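PDB 6JX3: TfuB1, which binds the leader peptide of a lasso peptide precursor and probably serves as its recognition element during lasso peptide biosynthesis. Local coordinates for residues A[20-25]-A[36-41]. Sequence-based numbering, arbitrary orientation. Where two conformers were deposited one is given.
Sequences RPEISV and DGRSGE. With ZN (zinc ion), chain C.
Residues 20-25 begin with a type I turn from Arg20 to Ile23 and run on into the edge strand 23-27, where Ile23 and Asp36 form an antiparallel non-hydrogen-bonded pair with CA atoms 4.7 Å apart. Gly37 N donates to Glu22 O at 2.9 Å, from above the carbonyl plane, tying turn to loop. Asp36 CG lies anti to the backbone N (chi1 -172°), and its two oxygens have separate roles: OD1 accepts from Arg38 N (an Asx turn) and from Ser39 N, completing an Asx motif that holds the start of the loop, while OD2 binds zinc at 2.0 Å. Glu22 CG sits in the crowded position between the backbone N and the carbonyl carbon (chi1 73°), and the chain bends at chi2, bringing OE2 to the metal at 1.9 Å; a water is a further ligand. Arg20 NE steadies Glu22 from the second shell through a nearly straight, in-plane salt bridge to the syn lone pair of OE2 (2.8 Å). The extended Arg38 stacks its guanidinium on the Glu22 carboxylate, the planes 7° apart and Glu22 OE1 3.4 Å from Arg38 CZ; no N-H points at this oxygen, so the long salt bridge to NE acts through charge only. Arg20 NH2 and Arg38 NH1 approach to 2.9 Å, a like-charge contact probably eased by Glu22 OE1 and by a water accepting from NH2 of both arginines, weakly from Arg38. An alanine in place of Arg20 would probably leave the Glu22 carboxylate less firmly oriented toward the metal. Ile23 CD1 packs against Asp36 and its side chain also touches Leu34; Arg20 is joined by a backbone hydrogen bond to Met96 and its side chain rests on Leu98, both after helix 77-93, and strand 41-45 pairs through Glu41 with the bound peptide, extending the three-stranded sheet.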
loop_
_atom_site.group_PDB
_atom_site.type_symbol
_atom_site.label_atom_id
_atom_site.label_comp_id
_atom_site.label_asym_id
_atom_site.label_seq_id
_atom_site.Cartn_x
_atom_site.Cartn_y
_atom_site.Cartn_z
ATOM N N ARG A 20 1.502 3.893 10.753
ATOM C CA ARG A 20 1.991 3.937 12.116
ATOM C C ARG A 20 3.078 5.008 12.218
ATOM O O ARG A 20 3.716 5.354 11.216
ATOM C CB ARG A 20 2.515 2.563 12.542
ATOM C CG ARG A 20 1.408 1.497 12.830
ATOM C CD ARG A 20 1.936 0.333 13.697
ATOM N NE ARG A 20 2.770 0.863 14.768
ATOM C CZ ARG A 20 2.315 1.257 15.954
ATOM N NH1 ARG A 20 1.027 1.129 16.262
ATOM N NH2 ARG A 20 3.157 1.777 16.838
ATOM N N PRO A 21 3.279 5.582 13.406
ATOM C CA PRO A 21 4.170 6.751 13.515
ATOM C C PRO A 21 5.609 6.468 13.137
ATOM O O PRO A 21 6.315 7.391 12.702
ATOM C CB PRO A 21 4.061 7.145 14.997
ATOM C CG PRO A 21 2.850 6.464 15.505
ATOM C CD PRO A 21 2.640 5.241 14.685
ATOM N N GLU A 22 6.072 5.233 13.303
ATOM C CA GLU A 22 7.465 4.884 13.055
ATOM C C GLU A 22 7.741 4.504 11.602
ATOM O O GLU A 22 8.868 4.101 11.278
ATOM C CB GLU A 22 7.890 3.742 13.986
ATOM C CG GLU A 22 7.314 2.372 13.630
ATOM C CD GLU A 22 5.934 2.094 14.229
ATOM O OE1 GLU A 22 5.234 3.029 14.679
ATOM O OE2 GLU A 22 5.530 0.918 14.248
ATOM N N ILE A 23 6.759 4.656 10.718
ATOM C CA ILE A 23 6.895 4.243 9.327
ATOM C C ILE A 23 7.427 5.404 8.500
ATOM O O ILE A 23 6.897 6.519 8.561
ATOM C CB ILE A 23 5.550 3.757 8.766
ATOM C CG1 ILE A 23 4.991 2.604 9.603
ATOM C CG2 ILE A 23 5.713 3.381 7.296
ATOM C CD1 ILE A 23 5.962 1.419 9.763
ATOM N N SER A 24 8.480 5.150 7.728
ATOM C CA SER A 24 9.001 6.093 6.750
ATOM C C SER A 24 8.788 5.528 5.354
ATOM O O SER A 24 8.653 4.318 5.171
ATOM C CB SER A 24 10.495 6.372 6.979
ATOM O OG SER A 24 10.705 7.018 8.223
ATOM N N VAL A 25 8.778 6.417 4.364
ATOM C CA VAL A 25 8.545 6.045 2.978
ATOM C C VAL A 25 9.696 6.537 2.120
ATOM O O VAL A 25 10.221 7.633 2.339
ATOM C CB VAL A 25 7.229 6.651 2.457
ATOM C CG1 VAL A 25 6.906 6.113 1.065
ATOM C CG2 VAL A 25 6.086 6.414 3.459
ATOM N N ASP A 36 9.937 0.363 8.745
ATOM C CA ASP A 36 9.553 0.459 10.145
ATOM C C ASP A 36 10.797 0.776 10.962
ATOM O O ASP A 36 11.687 -0.068 11.099
ATOM C CB ASP A 36 8.905 -0.834 10.617
ATOM C CG ASP A 36 8.322 -0.708 12.001
ATOM O OD1 ASP A 36 9.030 -0.271 12.930
ATOM O OD2 ASP A 36 7.135 -1.039 12.162
ATOM N N GLY A 37 10.849 1.989 11.511
ATOM C CA GLY A 37 12.039 2.468 12.192
ATOM C C GLY A 37 12.308 1.806 13.520
ATOM O O GLY A 37 13.409 1.958 14.060
ATOM N N ARG A 38 11.331 1.084 14.059
ATOM C CA ARG A 38 11.528 0.393 15.329
ATOM C C ARG A 38 12.004 -1.035 15.089
ATOM O O ARG A 38 13.034 -1.465 15.618
ATOM C CB ARG A 38 10.213 0.404 16.116
ATOM C CG ARG A 38 9.741 1.784 16.528
ATOM C CD ARG A 38 8.324 1.670 17.067
ATOM N NE ARG A 38 7.708 2.961 17.349
ATOM C CZ ARG A 38 6.485 3.092 17.852
ATOM N NH1 ARG A 38 5.768 2.011 18.135
ATOM N NH2 ARG A 38 5.986 4.295 18.091
ATOM N N SER A 39 11.254 -1.776 14.272
ATOM C CA SER A 39 11.560 -3.184 14.036
ATOM C C SER A 39 12.652 -3.351 13.005
ATOM O O SER A 39 13.307 -4.397 12.962
ATOM C CB SER A 39 10.324 -3.913 13.543
ATOM O OG SER A 39 9.997 -3.449 12.237
ATOM N N GLY A 40 12.839 -2.350 12.160
ATOM C CA GLY A 40 13.774 -2.456 11.083
ATOM C C GLY A 40 13.242 -3.164 9.867
ATOM O O GLY A 40 13.961 -3.261 8.860
ATOM N N GLU A 41 12.013 -3.668 9.912
ATOM C CA GLU A 41 11.456 -4.324 8.737
ATOM C C GLU A 41 11.236 -3.301 7.635
ATOM O O GLU A 41 10.791 -2.179 7.888
ATOM C CB GLU A 41 10.134 -5.022 9.082
ATOM C CG GLU A 41 10.324 -6.199 10.059
ATOM C CD GLU A 41 9.095 -7.103 10.200
ATOM O OE1 GLU A 41 8.159 -6.747 10.940
ATOM O OE2 GLU A 41 9.072 -8.190 9.581
HETATM ZN ZN ZN C . 6.363 -0.817 14.006
HETATM O O HOH W 1 3.094 3.266 19.565
HETATM O O HOH W 2 4.708 -2.114 13.777
#